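Local coordinates for protein enterochelin esterase (PDB 3MGA) that probably hydrolyses the ester backbone of ferric enterobactin, a catecholate siderophore, which would allow its iron to be released inside the bacterium, at residues A[362-365]-A[366-370]; A[241-244]-A[245-249]; A[196-199]-A[200-203]; A[269-273]-A[274-278]; A[119-122]-A[123-127]. All blocks are in the same frame, centred on the assembly; numbering follows the deposited sequence. Where two conformers were deposited one is given.

Contact 1. Residues A[362-365]-A[366-370]; sequences ALYA and QLNTS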
loop_
_atom_site.group_PDB
_atom_site.type_symbol
_atom_site.label_atom_id
_atom_site.label_comp_id
_atom_site.label_asym_id
_atom_site.label_seq_id
_atom_site.Cartn_x
_atom_site.Cartn_y
_atom_site.Cartn_z
ATOM N N ALA A 362 -2.308 -17.299 8.681
ATOM C CA ALA A 362 -2.227 -17.832 10.040
ATOM C C ALA A 362 -3.056 -16.960 10.971
ATOM O O ALA A 362 -3.749 -17.472 11.852
ATOM C CB ALA A 362 -0.783 -17.891 10.513
ATOM N N LEU A 363 -2.989 -15.643 10.773
ATOM C CA LEU A 363 -3.762 -14.726 11.600
ATOM C C LEU A 363 -5.244 -14.996 11.407
ATOM O O LEU A 363 -5.995 -15.037 12.374
ATOM C CB LEU A 363 -3.449 -13.264 11.271
ATOM C CG LEU A 363 -4.284 -12.242 12.054
ATOM C CD1 LEU A 363 -4.188 -12.500 13.560
ATOM C CD2 LEU A 363 -3.867 -10.839 11.723
ATOM N N TYR A 364 -5.651 -15.191 10.152
ATOM C CA TYR A 364 -7.049 -15.465 9.824
ATOM C C TYR A 364 -7.559 -16.734 10.507
ATOM O O TYR A 364 -8.631 -16.730 11.107
ATOM C CB TYR A 364 -7.244 -15.587 8.311
ATOM C CG TYR A 364 -8.670 -15.920 7.936
ATOM C CD1 TYR A 364 -9.608 -14.914 7.718
ATOM C CD2 TYR A 364 -9.090 -17.248 7.832
ATOM C CE1 TYR A 364 -10.922 -15.215 7.388
ATOM C CE2 TYR A 364 -10.403 -17.562 7.508
ATOM C CZ TYR A 364 -11.316 -16.537 7.284
ATOM O OH TYR A 364 -12.620 -16.843 6.957
ATOM N N ALA A 365 -6.793 -17.816 10.410
ATOM C CA ALA A 365 -7.185 -19.087 11.025
ATOM C C ALA A 365 -7.376 -18.939 12.534
ATOM O O ALA A 365 -8.335 -19.458 13.090
ATOM C CB ALA A 365 -6.157 -20.163 10.724
ATOM N N GLN A 366 -6.465 -18.215 13.178
ATOM C CA GLN A 366 -6.508 -17.993 14.626
ATOM C C GLN A 366 -7.770 -17.294 15.121
ATOM O O GLN A 366 -8.493 -17.825 15.967
ATOM C CB GLN A 366 -5.288 -17.173 15.070
ATOM C CG GLN A 366 -3.957 -17.926 15.023
ATOM C CD GLN A 366 -3.848 -19.011 16.087
ATOM O OE1 GLN A 366 -4.645 -19.067 17.027
ATOM N NE2 GLN A 366 -2.843 -19.867 15.949
ATOM N N LEU A 367 -8.031 -16.105 14.598
ATOM C CA LEU A 367 -9.186 -15.322 15.039
ATOM C C LEU A 367 -10.530 -15.730 14.425
ATOM O O LEU A 367 -11.580 -15.417 14.995
ATOM C CB LEU A 367 -8.931 -13.822 14.828
ATOM C CG LEU A 367 -8.601 -13.314 13.428
ATOM C CD1 LEU A 367 -9.727 -13.615 12.462
ATOM C CD2 LEU A 367 -8.318 -11.819 13.476
ATOM N N ASN A 368 -10.509 -16.441 13.296
ATOM C CA ASN A 368 -11.755 -16.855 12.644
ATOM C C ASN A 368 -12.661 -17.733 13.512
ATOM O O ASN A 368 -12.575 -18.964 13.493
ATOM C CB ASN A 368 -11.499 -17.578 11.318
ATOM C CG ASN A 368 -12.794 -18.004 10.631
ATOM O OD1 ASN A 368 -13.810 -17.308 10.709
ATOM N ND2 ASN A 368 -12.759 -19.144 9.949
ATOM N N THR A 369 -13.521 -17.076 14.281
ATOM C CA THR A 369 -14.503 -17.758 15.107
ATOM C C THR A 369 -15.851 -17.181 14.678
ATOM O O THR A 369 -15.921 -16.385 13.738
ATOM C CB THR A 369 -14.248 -17.571 16.622
ATOM O OG1 THR A 369 -14.330 -16.182 16.969
ATOM C CG2 THR A 369 -12.876 -18.110 17.000
ATOM N N SER A 370 -16.917 -17.584 15.350
ATOM C CA SER A 370 -18.251 -17.116 15.010
ATOM C C SER A 370 -18.569 -15.729 15.581
ATOM O O SER A 370 -19.425 -15.018 15.056
ATOM C CB SER A 370 -19.275 -18.119 15.543
ATOM O OG SER A 370 -19.008 -19.427 15.063
#
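The last turn of helix 354-367 brings Tyr364 and Asn368 together, one turn apart, just where the chain stops being helical. Their side chains run side by side in the same direction, with the phenol ring and the amide plane only 30° apart. Asn368 CB lies over one face of the Tyr364 ring, offset toward its rim and 4.2 Å from the centroid, a CH-pi contact. Farther out, Asn368 ND2 comes within 3.7 Å of Tyr364 CE2. Both side chains set out anti to the backbone N (chi1 178° for Tyr364), and this shared choice makes them run alongside each other. The backbone beneath is still held: Asn368 N donates to Tyr364 O at 2.9 Å. Asn368 itself centres an inverse gamma turn, which turns the chain out of the helix toward strand 373-379 and so completes the helical crossover of the beta-alpha-beta unit 344-350, 354-367, 373-379. One residue earlier, Leu367 N reaches Leu363 O at 3.2 Å in an almost straight bond. The two leucines meet by their ends, Leu363 CD1 to Leu367 CD2 at 4.2 Å. Branched apolar chains suit these buried positions, since Leu363 also packs on Ile330 and Leu333 of helix 328-335 and Leu367 on Ile374. Tyr364, partly exposed, meets the ring of Trp376 as well, the two planes steeply inclined.

Contact 2. Residues A[241-244]-A[245-249]; sequences DAID and TQHRS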
loop_
_atom_site.group_PDB
_atom_site.type_symbol
_atom_site.label_atom_id
_atom_site.label_comp_id
_atom_site.label_asym_id
_atom_site.label_seq_id
_atom_site.Cartn_x
_atom_site.Cartn_y
_atom_site.Cartn_z
ATOM N N ASP A 241 -0.511 11.675 10.353
ATOM C CA ASP A 241 0.868 11.667 9.873
ATOM C C ASP A 241 1.683 10.758 10.773
ATOM O O ASP A 241 1.633 10.895 12.004
ATOM C CB ASP A 241 1.426 13.093 9.943
ATOM C CG ASP A 241 2.783 13.242 9.296
ATOM O OD1 ASP A 241 3.365 12.252 8.825
ATOM O OD2 ASP A 241 3.275 14.384 9.256
ATOM N N ALA A 242 2.409 9.820 10.168
ATOM C CA ALA A 242 3.277 8.906 10.913
ATOM C C ALA A 242 4.589 9.607 11.283
ATOM O O ALA A 242 5.400 9.057 12.035
ATOM C CB ALA A 242 3.568 7.642 10.092
ATOM N N ILE A 243 4.791 10.802 10.720
ATOM C CA ILE A 243 5.967 11.650 10.964
ATOM C C ILE A 243 7.197 11.212 10.177
ATOM O O ILE A 243 7.627 11.892 9.251
ATOM C CB ILE A 243 6.339 11.758 12.478
ATOM C CG1 ILE A 243 5.148 12.253 13.298
ATOM C CG2 ILE A 243 7.522 12.689 12.662
ATOM C CD1 ILE A 243 5.466 12.457 14.763
ATOM N N ASP A 244 7.769 10.083 10.557
ATOM C CA ASP A 244 8.963 9.572 9.894
ATOM C C ASP A 244 9.142 8.107 10.259
ATOM O O ASP A 244 8.386 7.577 11.066
ATOM C CB ASP A 244 10.195 10.414 10.272
ATOM C CG ASP A 244 10.411 10.505 11.775
ATOM O OD1 ASP A 244 9.798 9.704 12.514
ATOM O OD2 ASP A 244 11.198 11.370 12.220
ATOM N N THR A 245 10.134 7.460 9.661
ATOM C CA THR A 245 10.400 6.038 9.899
ATOM C C THR A 245 10.711 5.710 11.361
ATOM O O THR A 245 10.221 4.717 11.897
ATOM C CB THR A 245 11.535 5.542 8.982
ATOM O OG1 THR A 245 11.126 5.702 7.619
ATOM C CG2 THR A 245 11.854 4.074 9.235
ATOM N N GLN A 246 11.516 6.545 12.001
ATOM C CA GLN A 246 11.868 6.335 13.397
ATOM C C GLN A 246 10.601 6.288 14.262
ATOM O O GLN A 246 10.399 5.353 15.023
ATOM C CB GLN A 246 12.831 7.440 13.875
ATOM C CG GLN A 246 13.341 7.299 15.323
ATOM C CD GLN A 246 14.323 8.421 15.723
ATOM O OE1 GLN A 246 14.617 9.324 14.930
ATOM N NE2 GLN A 246 14.828 8.362 16.959
ATOM N N HIS A 247 9.735 7.282 14.125
ATOM C CA HIS A 247 8.511 7.326 14.923
ATOM C C HIS A 247 7.515 6.246 14.545
ATOM O O HIS A 247 6.953 5.591 15.414
ATOM C CB HIS A 247 7.834 8.694 14.813
ATOM C CG HIS A 247 8.600 9.798 15.473
ATOM N ND1 HIS A 247 9.466 10.622 14.787
ATOM C CD2 HIS A 247 8.623 10.215 16.758
ATOM C CE1 HIS A 247 9.988 11.502 15.624
ATOM N NE2 HIS A 247 9.495 11.275 16.826
ATOM N N ARG A 248 7.307 6.068 13.245
ATOM C CA ARG A 248 6.363 5.091 12.740
ATOM C C ARG A 248 6.706 3.674 13.218
ATOM O O ARG A 248 5.827 2.926 13.652
ATOM C CB ARG A 248 6.321 5.157 11.209
ATOM C CG ARG A 248 5.301 4.238 10.565
ATOM C CD ARG A 248 5.279 4.391 9.050
ATOM N NE ARG A 248 4.227 3.565 8.463
ATOM C CZ ARG A 248 4.380 2.302 8.084
ATOM N NH1 ARG A 248 5.552 1.691 8.214
ATOM N NH2 ARG A 248 3.349 1.643 7.574
ATOM N N SER A 249 7.983 3.318 13.136
ATOM C CA SER A 249 8.436 1.999 13.563
ATOM C C SER A 249 8.321 1.821 15.082
ATOM O O SER A 249 8.311 0.696 15.575
ATOM C CB SER A 249 9.871 1.752 13.093
ATOM O OG SER A 249 9.948 1.813 11.676
HETATM O O HOH W 1 12.957 11.781 14.513
#
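Asp244 OD1 is gripped by two donors of one residue, the backbone N and the ring ND1 of His247. The first bond, His247 N to Asp244 OD1 at 2.9 Å, runs nearly along the C-O axis of the carboxylate. It is the capping bond of an N-cap: Asp244 stands right before helix 245-251, and its side chain takes up an amide of the first turn that has no helical carbonyl behind it. A short acidic chain suits this place, and the amino end of the helix would tend to stabilise its negative charge. A chi1 of 55° swings the carboxylate back over the helix start. The second bond, from His247 ND1 to Asp244 OD1, is modelled at a very short 2.5 Å, so its exact length is doubtful. Carboxylate and imidazole are nearly coplanar, 15° apart, with the acid at the ring edge. Ile243 CD1 lies over one face of that ring, and Ile243 CG2 comes within 3.5 Å of His247 ND1. Just upstream, Asp241 OD1 accepts from Ile243 N at 2.8 Å, forming an Asx turn in the loop that leaves strand 236-240. On the other flank, Arg248 is extended as far as NE, its methylenes passing Ala242 CB. Its guanidinium forms a salt bridge with Asp209, the side chain touches Ser289 of a probable nucleophile elbow, and NH1 hydrogen-bonds to a glycerol, probably from the crystallisation liquor. A water donates to both Asp244 OD2, at 2.9 Å, and Gln246 OE1, at 3.0 Å.

Contact 3. Residues A[196-199]-A[200-203]; sequences DEAP and EERP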
loop_
_atom_site.group_PDB
_atom_site.type_symbol
_atom_site.label_atom_id
_atom_site.label_comp_id
_atom_site.label_asym_id
_atom_site.label_seq_id
_atom_site.Cartn_x
_atom_site.Cartn_y
_atom_site.Cartn_z
ATOM N N ASP A 196 -23.191 16.365 5.327
ATOM C CA ASP A 196 -23.647 17.248 6.407
ATOM C C ASP A 196 -24.919 16.739 7.098
ATOM O O ASP A 196 -25.255 17.198 8.189
ATOM C CB ASP A 196 -23.857 18.673 5.871
ATOM C CG ASP A 196 -22.546 19.345 5.444
ATOM O OD1 ASP A 196 -21.485 19.022 6.020
ATOM O OD2 ASP A 196 -22.582 20.224 4.555
ATOM N N GLU A 197 -25.620 15.796 6.464
ATOM C CA GLU A 197 -26.835 15.222 7.039
ATOM C C GLU A 197 -26.461 14.476 8.316
ATOM O O GLU A 197 -25.361 13.934 8.412
ATOM C CB GLU A 197 -27.489 14.230 6.069
ATOM C CG GLU A 197 -27.805 14.783 4.688
ATOM C CD GLU A 197 -28.744 15.963 4.714
ATOM O OE1 GLU A 197 -28.644 16.807 3.794
ATOM O OE2 GLU A 197 -29.566 16.062 5.654
ATOM N N ALA A 198 -27.380 14.440 9.282
ATOM C CA ALA A 198 -27.146 13.756 10.558
ATOM C C ALA A 198 -25.644 13.666 10.869
ATOM O O ALA A 198 -25.053 12.584 10.792
ATOM C CB ALA A 198 -27.775 12.366 10.536
ATOM N N PRO A 199 -25.023 14.812 11.208
ATOM C CA PRO A 199 -23.592 14.882 11.525
ATOM C C PRO A 199 -23.168 13.924 12.637
ATOM O O PRO A 199 -22.098 13.325 12.552
ATOM C CB PRO A 199 -23.393 16.334 11.991
ATOM C CG PRO A 199 -24.562 17.085 11.508
ATOM C CD PRO A 199 -25.692 16.121 11.353
ATOM N N GLU A 200 -24.010 13.779 13.663
ATOM C CA GLU A 200 -23.704 12.900 14.798
ATOM C C GLU A 200 -23.829 11.409 14.463
ATOM O O GLU A 200 -23.445 10.564 15.268
ATOM C CB GLU A 200 -24.563 13.235 16.033
ATOM C CG GLU A 200 -24.280 14.600 16.696
ATOM C CD GLU A 200 -24.763 15.807 15.886
ATOM O OE1 GLU A 200 -25.546 15.621 14.924
ATOM O OE2 GLU A 200 -24.372 16.948 16.235
ATOM N N GLU A 201 -24.366 11.088 13.287
ATOM C CA GLU A 201 -24.495 9.694 12.846
ATOM C C GLU A 201 -23.347 9.311 11.909
ATOM O O GLU A 201 -23.069 8.131 11.710
ATOM C CB GLU A 201 -25.844 9.470 12.154
ATOM C CG GLU A 201 -27.057 9.736 13.054
ATOM C CD GLU A 201 -27.166 8.762 14.226
ATOM O OE1 GLU A 201 -26.622 7.639 14.142
ATOM O OE2 GLU A 201 -27.824 9.113 15.226
ATOM N N ARG A 202 -22.683 10.309 11.336
ATOM C CA ARG A 202 -21.552 10.066 10.435
ATOM C C ARG A 202 -20.515 9.156 11.056
ATOM O O ARG A 202 -20.084 9.393 12.180
ATOM C CB ARG A 202 -20.791 11.341 10.176
ATOM C CG ARG A 202 -21.449 12.466 9.438
ATOM C CD ARG A 202 -20.552 13.645 9.753
ATOM N NE ARG A 202 -20.711 14.819 8.929
ATOM C CZ ARG A 202 -20.134 15.980 9.211
ATOM N NH1 ARG A 202 -19.409 16.119 10.315
ATOM N NH2 ARG A 202 -20.313 17.017 8.412
ATOM N N PRO A 203 -20.098 8.118 10.326
ATOM C CA PRO A 203 -19.046 7.277 10.854
ATOM C C PRO A 203 -17.683 7.969 10.731
ATOM O O PRO A 203 -17.458 8.745 9.789
ATOM C CB PRO A 203 -19.071 6.075 9.918
ATOM C CG PRO A 203 -19.593 6.610 8.640
ATOM C CD PRO A 203 -20.609 7.618 9.038
#
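Arg202 runs back past Pro199 and ends beside Asp196, the two charged side chains lying alongside each other and pointing the same way. Their flat groups are not coplanar: carboxylate and guanidinium are turned 48° apart, although Asp196 OD1 sits at the guanidinium edge. The salt bridge from Arg202 NH2 to Asp196 OD1, at 3.3 Å, is long and poorly angled, hence weak, and the stronger hold on NH2 is the carbonyl of Gly195. Pro199 CB lies over one guanidinium face, near its rim, while Arg202 CD passes 3.2 Å from Pro199 O. An extended chain from CG to NE lets Arg202 reach from one end of the turn back to Asp196. Glu200 bends at chi2 (72°) and folds back obliquely over the proline ring, Glu200 OE1 coming to 3.6 Å from Pro199 CD. Ala198 CB and Glu201 CG touch at 3.7 Å; beyond this, the Glu201 carboxylate pairs with Arg282. In the backbone, Glu201 N donates to Ala198 O at 3.0 Å. Such a bond, with the backbone angles of Pro199 and Glu200, marks a type I beta turn whose second position suits proline's fixed phi, here in the surface loop joining strands 185-193 and 204-207.

Contact 4. Residues A[269-273]-A[274-278]; sequences QVRAV and TPFSD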
loop_
_atom_site.group_PDB
_atom_site.type_symbol
_atom_site.label_atom_id
_atom_site.label_comp_id
_atom_site.label_asym_id
_atom_site.label_seq_id
_atom_site.Cartn_x
_atom_site.Cartn_y
_atom_site.Cartn_z
ATOM N N GLN A 269 -10.524 16.618 20.134
ATOM C CA GLN A 269 -10.209 17.809 19.356
ATOM C C GLN A 269 -10.965 17.744 18.035
ATOM O O GLN A 269 -11.583 18.723 17.613
ATOM C CB GLN A 269 -8.708 17.919 19.077
ATOM C CG GLN A 269 -7.819 18.386 20.228
ATOM C CD GLN A 269 -8.001 19.863 20.558
ATOM O OE1 GLN A 269 -9.118 20.327 20.819
ATOM N NE2 GLN A 269 -6.890 20.607 20.580
ATOM N N VAL A 270 -10.922 16.578 17.396
ATOM C CA VAL A 270 -11.601 16.380 16.119
ATOM C C VAL A 270 -13.094 16.528 16.284
ATOM O O VAL A 270 -13.763 17.062 15.400
ATOM C CB VAL A 270 -11.302 15.001 15.519
ATOM C CG1 VAL A 270 -12.155 14.761 14.281
ATOM C CG2 VAL A 270 -9.823 14.880 15.199
ATOM N N ARG A 271 -13.610 16.049 17.416
ATOM C CA ARG A 271 -15.034 16.143 17.728
ATOM C C ARG A 271 -15.467 17.592 17.952
ATOM O O ARG A 271 -16.623 17.936 17.720
ATOM C CB ARG A 271 -15.380 15.289 18.961
ATOM C CG ARG A 271 -16.843 15.385 19.388
ATOM C CD ARG A 271 -17.238 14.366 20.459
ATOM N NE ARG A 271 -16.420 14.432 21.672
ATOM C CZ ARG A 271 -15.437 13.584 21.989
ATOM N NH1 ARG A 271 -15.136 12.552 21.202
ATOM N NH2 ARG A 271 -14.768 13.754 23.127
ATOM N N ALA A 272 -14.548 18.433 18.411
ATOM C CA ALA A 272 -14.861 19.840 18.650
ATOM C C ALA A 272 -15.072 20.604 17.346
ATOM O O ALA A 272 -15.801 21.588 17.324
ATOM C CB ALA A 272 -13.780 20.502 19.486
ATOM N N VAL A 273 -14.456 20.147 16.260
ATOM C CA VAL A 273 -14.598 20.827 14.966
ATOM C C VAL A 273 -15.742 20.275 14.112
ATOM O O VAL A 273 -16.385 21.036 13.398
ATOM C CB VAL A 273 -13.258 20.862 14.149
ATOM C CG1 VAL A 273 -12.233 21.729 14.875
ATOM C CG2 VAL A 273 -12.717 19.471 13.887
ATOM N N THR A 274 -15.968 18.963 14.160
ATOM C CA THR A 274 -17.074 18.323 13.425
ATOM C C THR A 274 -17.559 17.068 14.156
ATOM O O THR A 274 -16.749 16.227 14.555
ATOM C CB THR A 274 -16.703 17.930 11.980
ATOM O OG1 THR A 274 -15.569 17.049 11.985
ATOM C CG2 THR A 274 -16.400 19.167 11.140
ATOM N N PRO A 275 -18.881 16.932 14.325
ATOM C CA PRO A 275 -19.425 15.765 15.021
ATOM C C PRO A 275 -19.274 14.435 14.276
ATOM O O PRO A 275 -19.186 14.413 13.057
ATOM C CB PRO A 275 -20.924 16.096 15.166
ATOM C CG PRO A 275 -21.086 17.534 14.803
ATOM C CD PRO A 275 -19.933 17.884 13.920
ATOM N N PHE A 276 -19.221 13.344 15.039
ATOM C CA PHE A 276 -19.157 11.981 14.490
ATOM C C PHE A 276 -19.706 10.977 15.517
ATOM O O PHE A 276 -19.738 11.254 16.719
ATOM C CB PHE A 276 -17.749 11.595 14.014
ATOM C CG PHE A 276 -16.701 11.638 15.086
ATOM C CD1 PHE A 276 -16.538 10.567 15.963
ATOM C CD2 PHE A 276 -15.845 12.729 15.194
ATOM C CE1 PHE A 276 -15.567 10.596 16.947
ATOM C CE2 PHE A 276 -14.863 12.767 16.174
ATOM C CZ PHE A 276 -14.723 11.697 17.055
ATOM N N SER A 277 -20.133 9.817 15.026
ATOM C CA SER A 277 -20.729 8.768 15.866
ATOM C C SER A 277 -19.808 8.117 16.899
ATOM O O SER A 277 -18.614 7.875 16.646
ATOM C CB SER A 277 -21.302 7.657 14.980
ATOM O OG SER A 277 -21.840 6.605 15.766
ATOM N N ASP A 278 -20.399 7.809 18.057
ATOM C CA ASP A 278 -19.693 7.143 19.151
ATOM C C ASP A 278 -19.909 5.635 19.085
ATOM O O ASP A 278 -19.433 4.897 19.941
ATOM C CB ASP A 278 -20.132 7.704 20.505
ATOM C CG ASP A 278 -19.568 9.091 20.770
ATOM O OD1 ASP A 278 -18.502 9.414 20.195
ATOM O OD2 ASP A 278 -20.171 9.848 21.564
#
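The Phe276 ring is approached obliquely by the last turns of helix 256-273. Phe276 CE2 comes 3.7 Å from Arg271 CA and 3.8 Å from Arg271 CB, and Val270 CG1 reaches the same CE2 at 3.9 Å, the valine crossing the phenyl side chain at about a right angle. The Arg271 guanidinium, folded round by a bend at chi3 (56°), also stands obliquely to the ring, near CZ. Phe276 gets there by a less common first torsion: chi1 near +60° places the ring over its own backbone and swings it back against the helix it follows. A large apolar ring suits this buried place, while the exposed arginine gives its aliphatic part to the contact and its charge to the surface. Near the last turn, Val270 O takes two donors, Val273 N and, at 3.2 Å, Thr274 N. Thr274 OG1 is buried here and has no polar partner in the model; its methyl, CG2, lies against the carbonyl of Val273. Beyond Phe276 the chain heads for strand 284-288 of the central hydrolase sheet. The helix and the loop after it rest on two other strands of that sheet: Val270 packs on Leu238 and Phe276 on Val236, both of strand 236-240, while Val273 meets Ile191 and Thr274 meets Thr193, both in strand 185-193.

Contact 5. Residues A[119-122]-A[123-127]; sequences VLRE and GWRQL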
loop_
_atom_site.group_PDB
_atom_site.type_symbol
_atom_site.label_atom_id
_atom_site.label_comp_id
_atom_site.label_asym_id
_atom_site.label_seq_id
_atom_site.Cartn_x
_atom_site.Cartn_y
_atom_site.Cartn_z
ATOM N N VAL A 119 20.472 -10.171 1.890
ATOM C CA VAL A 119 21.501 -9.739 0.943
ATOM C C VAL A 119 20.883 -8.902 -0.184
ATOM O O VAL A 119 21.507 -7.959 -0.670
ATOM C CB VAL A 119 22.288 -10.937 0.355
ATOM C CG1 VAL A 119 23.341 -10.458 -0.637
ATOM C CG2 VAL A 119 22.948 -11.730 1.468
ATOM N N LEU A 120 19.659 -9.246 -0.588
ATOM C CA LEU A 120 18.962 -8.491 -1.638
ATOM C C LEU A 120 18.640 -7.065 -1.194
ATOM O O LEU A 120 19.126 -6.109 -1.806
ATOM C CB LEU A 120 17.684 -9.201 -2.108
ATOM C CG LEU A 120 17.849 -10.440 -2.987
ATOM C CD1 LEU A 120 16.481 -11.030 -3.336
ATOM C CD2 LEU A 120 18.615 -10.085 -4.257
ATOM N N ARG A 121 17.823 -6.912 -0.150
ATOM C CA ARG A 121 17.496 -5.565 0.339
ATOM C C ARG A 121 18.729 -4.691 0.487
ATOM O O ARG A 121 18.713 -3.531 0.077
ATOM C CB ARG A 121 16.707 -5.571 1.655
ATOM C CG ARG A 121 15.200 -5.587 1.466
ATOM C CD ARG A 121 14.481 -5.103 2.731
ATOM N NE ARG A 121 13.105 -4.685 2.455
ATOM C CZ ARG A 121 12.274 -4.175 3.365
ATOM N NH1 ARG A 121 12.669 -4.016 4.624
ATOM N NH2 ARG A 121 11.041 -3.820 3.015
ATOM N N GLU A 122 19.788 -5.248 1.066
ATOM C CA GLU A 122 21.030 -4.513 1.238
ATOM C C GLU A 122 21.469 -3.985 -0.123
ATOM O O GLU A 122 21.669 -2.789 -0.293
ATOM C CB GLU A 122 22.109 -5.416 1.851
ATOM C CG GLU A 122 23.443 -4.730 2.155
ATOM C CD GLU A 122 23.347 -3.647 3.229
ATOM O OE1 GLU A 122 24.413 -3.183 3.693
ATOM O OE2 GLU A 122 22.222 -3.266 3.622
ATOM N N GLY A 123 21.586 -4.879 -1.097
ATOM C CA GLY A 123 21.981 -4.493 -2.450
ATOM C C GLY A 123 21.084 -3.407 -3.026
ATOM O O GLY A 123 21.572 -2.446 -3.629
ATOM N N TRP A 124 19.773 -3.554 -2.832
ATOM C CA TRP A 124 18.810 -2.566 -3.334
ATOM C C TRP A 124 18.868 -1.229 -2.615
ATOM O O TRP A 124 18.558 -0.204 -3.216
ATOM C CB TRP A 124 17.370 -3.098 -3.297
ATOM C CG TRP A 124 17.118 -4.190 -4.274
ATOM C CD1 TRP A 124 16.854 -5.493 -3.996
ATOM C CD2 TRP A 124 17.156 -4.081 -5.699
ATOM N NE1 TRP A 124 16.692 -6.205 -5.163
ATOM C CE2 TRP A 124 16.874 -5.358 -6.223
ATOM C CE3 TRP A 124 17.387 -3.024 -6.584
ATOM C CZ2 TRP A 124 16.820 -5.609 -7.594
ATOM C CZ3 TRP A 124 17.333 -3.272 -7.944
ATOM C CH2 TRP A 124 17.055 -4.558 -8.436
ATOM N N ARG A 125 19.244 -1.228 -1.337
ATOM C CA ARG A 125 19.345 0.026 -0.587
ATOM C C ARG A 125 20.395 0.959 -1.199
ATOM O O ARG A 125 20.320 2.182 -1.026
ATOM C CB ARG A 125 19.663 -0.211 0.898
ATOM C CG ARG A 125 18.537 -0.845 1.709
ATOM C CD ARG A 125 18.879 -0.858 3.200
ATOM N NE ARG A 125 17.814 -1.445 4.020
ATOM C CZ ARG A 125 17.746 -2.726 4.391
ATOM N NH1 ARG A 125 18.687 -3.597 4.034
ATOM N NH2 ARG A 125 16.726 -3.140 5.135
ATOM N N GLN A 126 21.375 0.382 -1.896
ATOM C CA GLN A 126 22.426 1.172 -2.551
ATOM C C GLN A 126 22.049 1.652 -3.960
ATOM O O GLN A 126 22.638 2.604 -4.465
ATOM C CB GLN A 126 23.772 0.417 -2.573
ATOM C CG GLN A 126 24.623 0.554 -1.286
ATOM C CD GLN A 126 23.932 0.070 -0.015
ATOM O OE1 GLN A 126 22.924 -0.628 -0.065
ATOM N NE2 GLN A 126 24.490 0.437 1.133
ATOM N N LEU A 127 21.059 1.018 -4.582
ATOM C CA LEU A 127 20.641 1.407 -5.937
ATOM C C LEU A 127 19.350 2.242 -5.992
ATOM O O LEU A 127 19.310 3.256 -6.686
ATOM C CB LEU A 127 20.501 0.165 -6.818
ATOM C CG LEU A 127 21.795 -0.610 -7.069
ATOM C CD1 LEU A 127 21.521 -1.901 -7.815
ATOM C CD2 LEU A 127 22.789 0.255 -7.833
#
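Trp124 N to Leu120 O and Arg125 N to Arg121 O, both 2.8 Å, are the shortest hydrogen bonds between 119-122 and 123-127. Gly123 N, bonded to Val119 O at 3.1 Å, completes this run of i to i+4 bonds in helix 117-127 of the N-terminal domain. Outside the backbone, Glu122 OE2 and Arg125 NH1 form a salt bridge; at 3.6 Å it is a loose ion pair on the exposed flank, and the two side chains cross at about a right angle. Glu122 sets out anti to its own N (chi1 -177°) and bends at chi2, which turns the acid back toward Arg125. Arg121 CB lies over one face of the Arg125 guanidinium, 3.7 Å from Arg125 NH1. Arg121 NH1 and Arg125 NH2 stand 4.2 Å apart, and Arg321 adds a third positive group beside Arg121. Arg121 lies near a bound glycerol, probably from the crystallisation liquor, and near, without touching, the probable nucleophile elbow, so this positive grouping may help to receive an anionic ligand. On the inward side Trp124 CD1 lies 3.2 Å from Leu120 O and 4.2 Å from Leu120 CB. The broad indole suits the domain interior: it meets Tyr56 and Phe106 edge-to-face and packs on Ile98 of strand 92-100.

Contacts 1, 2, 3 and 4 belong to the hydrolase domain, contact 5 to the N-terminal domain. Contacts 1, 4 and 5 are partly buried; contacts 2 and 3 lie at the surface. Contacts 1 and 4 lie where a helix gives way to a loop and pair buried apolar groups with exposed polar ones; contact 2 marks a helix start and is held mainly by a carboxylate. Contact 5 lies within a helix, aromatic inside and charged outside. Contact 3, a loop, joins contact 4 directly: Arg202 O probably bonds to Ser277 N at 2.9 Å. Contacts 2 and 5 approach to about 9 Å at their nearest atoms, each bringing an arginine toward the probable nucleophile elbow.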